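Local coordinates for protein D-aminopeptidase (Burkholderia sp. LK4, PDB 5TZB) that probably cleaves N-terminal beta-amino acids from peptides as a beta-aminopeptidase of the Ntn hydrolase class, at residues I30-V44 / T200-T213. Numbering follows the deposited sequence.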
loop_
_atom_site.group_PDB
_atom_site.type_symbol
_atom_site.label_atom_id
_atom_site.label_comp_id
_atom_site.label_asym_id
_atom_site.label_seq_id
_atom_site.Cartn_x
_atom_site.Cartn_y
_atom_site.Cartn_z
ATOM N N ILE C 30 -13.558 -19.976 22.675
ATOM C CA ILE C 30 -12.942 -19.631 21.401
ATOM C C ILE C 30 -11.433 -19.530 21.529
ATOM O O ILE C 30 -10.930 -18.771 22.355
ATOM C CB ILE C 30 -13.461 -18.275 20.859
ATOM C CG1 ILE C 30 -14.990 -18.273 20.702
ATOM C CG2 ILE C 30 -12.763 -17.935 19.552
ATOM C CD1 ILE C 30 -15.510 -19.226 19.672
ATOM N N GLY C 31 -10.716 -20.313 20.731
ATOM C CA GLY C 31 -9.273 -20.286 20.762
ATOM C C GLY C 31 -8.744 -20.846 22.067
ATOM O O GLY C 31 -9.477 -21.500 22.818
ATOM N N LEU C 32 -7.475 -20.570 22.355
ATOM C CA LEU C 32 -6.823 -21.170 23.514
ATOM C C LEU C 32 -6.398 -20.179 24.606
ATOM O O LEU C 32 -5.973 -20.596 25.695
ATOM C CB LEU C 32 -5.614 -21.985 23.050
ATOM C CG LEU C 32 -5.985 -23.219 22.228
ATOM C CD1 LEU C 32 -4.830 -23.681 21.350
ATOM C CD2 LEU C 32 -6.442 -24.325 23.155
ATOM N N GLY C 33 -6.510 -18.882 24.329
ATOM C CA GLY C 33 -5.996 -17.856 25.227
ATOM C C GLY C 33 -6.946 -17.560 26.374
ATOM O O GLY C 33 -8.056 -18.097 26.428
ATOM N N THR C 34 -6.506 -16.716 27.298
ATOM C CA THR C 34 -7.292 -16.372 28.486
ATOM C C THR C 34 -7.806 -14.931 28.479
ATOM O O THR C 34 -7.031 -13.988 28.349
ATOM C CB THR C 34 -6.477 -16.614 29.765
ATOM O OG1 THR C 34 -6.081 -17.988 29.805
ATOM C CG2 THR C 34 -7.309 -16.303 31.010
ATOM N N PRO C 35 -9.124 -14.755 28.637
ATOM C CA PRO C 35 -9.676 -13.400 28.582
ATOM C C PRO C 35 -9.287 -12.547 29.783
ATOM O O PRO C 35 -8.945 -13.080 30.837
ATOM C CB PRO C 35 -11.196 -13.634 28.563
ATOM C CG PRO C 35 -11.399 -14.991 29.147
ATOM C CD PRO C 35 -10.148 -15.788 28.884
ATOM N N GLY C 36 -9.332 -11.229 29.603
ATOM C CA GLY C 36 -9.167 -10.283 30.691
ATOM C C GLY C 36 -10.435 -10.263 31.532
ATOM O O GLY C 36 -11.393 -11.002 31.254
ATOM N N ARG C 37 -10.438 -9.401 32.544
ATOM C CA ARG C 37 -11.499 -9.342 33.542
ATOM C C ARG C 37 -12.909 -9.140 32.968
ATOM O O ARG C 37 -13.852 -9.831 33.358
ATOM C CB ARG C 37 -11.208 -8.213 34.522
ATOM C CG ARG C 37 -12.317 -7.987 35.533
ATOM C CD ARG C 37 -11.879 -6.981 36.576
ATOM N NE ARG C 37 -13.024 -6.441 37.301
ATOM C CZ ARG C 37 -12.985 -5.335 38.040
ATOM N NH1 ARG C 37 -11.867 -4.620 38.110
ATOM N NH2 ARG C 37 -14.077 -4.926 38.675
ATOM N N PHE C 38 -13.061 -8.186 32.055
ATOM C CA PHE C 38 -14.383 -7.922 31.489
ATOM C C PHE C 38 -14.628 -8.698 30.196
ATOM O O PHE C 38 -15.759 -8.733 29.689
ATOM C CB PHE C 38 -14.571 -6.421 31.225
ATOM C CG PHE C 38 -14.324 -5.554 32.425
ATOM C CD1 PHE C 38 -15.136 -5.652 33.541
ATOM C CD2 PHE C 38 -13.295 -4.622 32.423
ATOM C CE1 PHE C 38 -14.914 -4.849 34.647
ATOM C CE2 PHE C 38 -13.064 -3.817 33.524
ATOM C CZ PHE C 38 -13.878 -3.932 34.641
ATOM N N ASN C 39 -13.576 -9.353 29.701
ATOM C CA ASN C 39 -13.578 -9.932 28.363
ATOM C C ASN C 39 -14.098 -8.907 27.361
ATOM O O ASN C 39 -15.122 -9.126 26.704
ATOM C CB ASN C 39 -14.407 -11.219 28.304
ATOM C CG ASN C 39 -14.158 -11.997 27.022
ATOM O OD1 ASN C 39 -13.176 -11.743 26.317
ATOM N ND2 ASN C 39 -15.036 -12.945 26.715
ATOM N N ALA C 40 -13.415 -7.764 27.296
ATOM C CA ALA C 40 -13.850 -6.644 26.472
ATOM C C ALA C 40 -12.664 -5.743 26.169
ATOM O O ALA C 40 -11.617 -5.862 26.800
ATOM C CB ALA C 40 -14.969 -5.863 27.172
ATOM N N ILE C 41 -12.827 -4.835 25.213
ATOM C CA ILE C 41 -11.742 -3.935 24.835
ATOM C C ILE C 41 -11.346 -3.047 26.026
ATOM O O ILE C 41 -10.208 -2.584 26.120
ATOM C CB ILE C 41 -12.137 -3.067 23.603
ATOM C CG1 ILE C 41 -10.904 -2.378 22.989
ATOM C CG2 ILE C 41 -13.225 -2.072 23.975
ATOM C CD1 ILE C 41 -11.159 -1.750 21.629
ATOM N N THR C 42 -12.272 -2.874 26.959
ATOM C CA THR C 42 -12.038 -2.076 28.160
ATOM C C THR C 42 -11.061 -2.734 29.149
ATOM O O THR C 42 -10.659 -2.118 30.136
ATOM C CB THR C 42 -13.371 -1.766 28.858
ATOM O OG1 THR C 42 -14.123 -2.972 29.033
ATOM C CG2 THR C 42 -14.182 -0.813 27.997
ATOM N N ASP C 43 -10.659 -3.971 28.870
ATOM C CA ASP C 43 -9.600 -4.620 29.642
ATOM C C ASP C 43 -8.241 -3.961 29.371
ATOM O O ASP C 43 -7.324 -4.061 30.183
ATOM C CB ASP C 43 -9.536 -6.109 29.319
ATOM C CG ASP C 43 -10.637 -6.902 30.008
ATOM O OD1 ASP C 43 -11.017 -6.548 31.145
ATOM O OD2 ASP C 43 -11.143 -7.869 29.405
ATOM N N VAL C 44 -8.119 -3.264 28.239
ATOM C CA VAL C 44 -6.968 -2.401 28.004
ATOM C C VAL C 44 -7.181 -1.163 28.866
ATOM O O VAL C 44 -8.095 -0.383 28.613
ATOM C CB VAL C 44 -6.818 -2.020 26.510
ATOM C CG1 VAL C 44 -5.625 -1.076 26.279
ATOM C CG2 VAL C 44 -6.679 -3.279 25.652
ATOM N N THR C 200 -17.498 -7.712 21.622
ATOM C CA THR C 200 -16.198 -7.365 22.195
ATOM C C THR C 200 -15.573 -8.552 22.933
ATOM O O THR C 200 -16.276 -9.464 23.359
ATOM C CB THR C 200 -16.331 -6.159 23.149
ATOM O OG1 THR C 200 -15.037 -5.676 23.506
ATOM C CG2 THR C 200 -17.090 -6.545 24.421
ATOM N N ALA C 201 -14.252 -8.544 23.057
ATOM C CA ALA C 201 -13.523 -9.601 23.759
ATOM C C ALA C 201 -12.086 -9.155 24.010
ATOM O O ALA C 201 -11.628 -8.162 23.442
ATOM C CB ALA C 201 -13.531 -10.911 22.962
ATOM N N SER C 202 -11.385 -9.892 24.865
ATOM C CA SER C 202 -9.991 -9.607 25.151
ATOM C C SER C 202 -9.191 -10.857 25.471
ATOM O O SER C 202 -9.751 -11.924 25.771
ATOM C CB SER C 202 -9.880 -8.619 26.315
ATOM O OG SER C 202 -10.276 -9.241 27.521
ATOM N N ARG C 203 -7.872 -10.709 25.416
ATOM C CA ARG C 203 -6.939 -11.760 25.805
ATOM C C ARG C 203 -5.798 -11.140 26.601
ATOM O O ARG C 203 -5.328 -10.037 26.281
ATOM C CB ARG C 203 -6.386 -12.479 24.574
ATOM C CG ARG C 203 -7.401 -13.280 23.786
ATOM C CD ARG C 203 -7.841 -14.528 24.525
ATOM N NE ARG C 203 -8.710 -15.385 23.714
ATOM C CZ ARG C 203 -10.031 -15.253 23.635
ATOM N NH1 ARG C 203 -10.647 -14.294 24.320
ATOM N NH2 ARG C 203 -10.745 -16.083 22.876
ATOM N N VAL C 204 -5.337 -11.854 27.621
ATOM C CA VAL C 204 -4.202 -11.399 28.411
ATOM C C VAL C 204 -3.041 -12.358 28.188
ATOM O O VAL C 204 -3.192 -13.559 28.373
ATOM C CB VAL C 204 -4.537 -11.353 29.926
ATOM C CG1 VAL C 204 -3.320 -10.912 30.732
ATOM C CG2 VAL C 204 -5.726 -10.433 30.207
ATOM N N LEU C 205 -1.881 -11.841 27.810
ATOM C CA LEU C 205 -0.713 -12.701 27.635
ATOM C C LEU C 205 -0.128 -13.065 28.990
ATOM O O LEU C 205 -0.324 -12.350 29.978
ATOM C CB LEU C 205 0.357 -12.019 26.787
ATOM C CG LEU C 205 -0.019 -11.594 25.374
ATOM C CD1 LEU C 205 1.211 -11.248 24.529
ATOM C CD2 LEU C 205 -0.855 -12.657 24.719
ATOM N N ALA C 206 0.575 -14.188 29.038
ATOM C CA ALA C 206 1.264 -14.607 30.258
ATOM C C ALA C 206 2.446 -13.686 30.567
ATOM O O ALA C 206 2.929 -12.960 29.698
ATOM C CB ALA C 206 1.732 -16.051 30.143
ATOM N N ALA C 207 2.891 -13.717 31.817
ATOM C CA ALA C 207 3.998 -12.880 32.252
ATOM C C ALA C 207 5.265 -13.141 31.433
ATOM O O ALA C 207 5.949 -12.203 31.020
ATOM C CB ALA C 207 4.259 -13.108 33.728
ATOM N N ASP C 208 5.562 -14.409 31.175
ATOM C CA ASP C 208 6.716 -14.781 30.354
ATOM C C ASP C 208 6.587 -14.312 28.883
ATOM O O ASP C 208 7.539 -14.456 28.116
ATOM C CB ASP C 208 6.979 -16.287 30.429
ATOM C CG ASP C 208 5.941 -17.104 29.712
ATOM O OD1 ASP C 208 4.785 -16.650 29.589
ATOM O OD2 ASP C 208 6.282 -18.232 29.297
ATOM N N ALA C 209 5.387 -13.886 28.473
ATOM C CA ALA C 209 5.138 -13.367 27.119
ATOM C C ALA C 209 4.944 -11.832 27.076
ATOM O O ALA C 209 4.504 -11.291 26.059
ATOM C CB ALA C 209 3.923 -14.061 26.499
ATOM N N GLY C 210 5.219 -11.138 28.175
ATOM C CA GLY C 210 5.084 -9.687 28.210
ATOM C C GLY C 210 3.913 -9.154 29.024
ATOM O O GLY C 210 3.851 -7.970 29.348
ATOM N N GLY C 211 2.975 -10.029 29.361
ATOM C CA GLY C 211 1.844 -9.667 30.199
ATOM C C GLY C 211 0.852 -8.677 29.592
ATOM O O GLY C 211 -0.044 -8.186 30.290
ATOM N N TRP C 212 0.978 -8.394 28.296
ATOM C CA TRP C 212 0.102 -7.409 27.666
ATOM C C TRP C 212 -1.330 -7.904 27.434
ATOM O O TRP C 212 -1.596 -9.107 27.330
ATOM C CB TRP C 212 0.703 -6.947 26.340
ATOM C CG TRP C 212 2.054 -6.361 26.514
ATOM C CD1 TRP C 212 2.385 -5.292 27.294
ATOM C CD2 TRP C 212 3.269 -6.821 25.920
ATOM N NE1 TRP C 212 3.736 -5.046 27.214
ATOM C CE2 TRP C 212 4.304 -5.974 26.380
ATOM C CE3 TRP C 212 3.584 -7.857 25.028
ATOM C CZ2 TRP C 212 5.625 -6.128 25.979
ATOM C CZ3 TRP C 212 4.897 -8.018 24.635
ATOM C CH2 TRP C 212 5.911 -7.153 25.111
ATOM N N THR C 213 -2.253 -6.948 27.373
ATOM C CA THR C 213 -3.650 -7.223 27.074
ATOM C C THR C 213 -3.984 -6.782 25.647
ATOM O O THR C 213 -3.517 -5.736 25.192
ATOM C CB THR C 213 -4.571 -6.501 28.053
ATOM O OG1 THR C 213 -4.296 -6.963 29.382
ATOM C CG2 THR C 213 -6.049 -6.747 27.705
HETATM O O HOH W 1 -4.248 -15.402 26.597
HETATM O O HOH W 2 -6.019 -6.671 31.481
#
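R203, near the end of strand 197-204, sends its side chain back along the loop 30-44. Its CB lies 4.1 Å from T34 O; a turn about CB-CG (chi2 -71°) bends the chain so that CD packs 3.7 Å from G33 C. NE forms a salt bridge with E343 and NH1 with E347, both on helix 331-355, while NH1 also binds its neighbour's carbonyl, S202 O, lying almost in the guanidinium plane. NH2 reaches I30 O, which sits at the group's edge, in a short but bent, weak bond (2.7 Å). One residue back, S202 points into the loop: chi1 of 70° tucks OG back over its own main chain, where it takes the N-H of G36 and donates to D43 OD2 at 2.5 Å, a length so short that its exact value is doubtful. That carboxylate also gathers loop amides, F38 N on the syn lone pair of OD1 and A40 N from above the plane at OD2. N39 OD1 accepts S202 N (3.0 Å), and T200 OG1 accepts I41 N while binding A216 O on strand 213-220. The arrangement is that of an irregular loop laid along a strand of a mixed beta-sheet, pinned largely by side-chain-to-backbone bonds, here in an Ntn hydrolase of peptidase family S58.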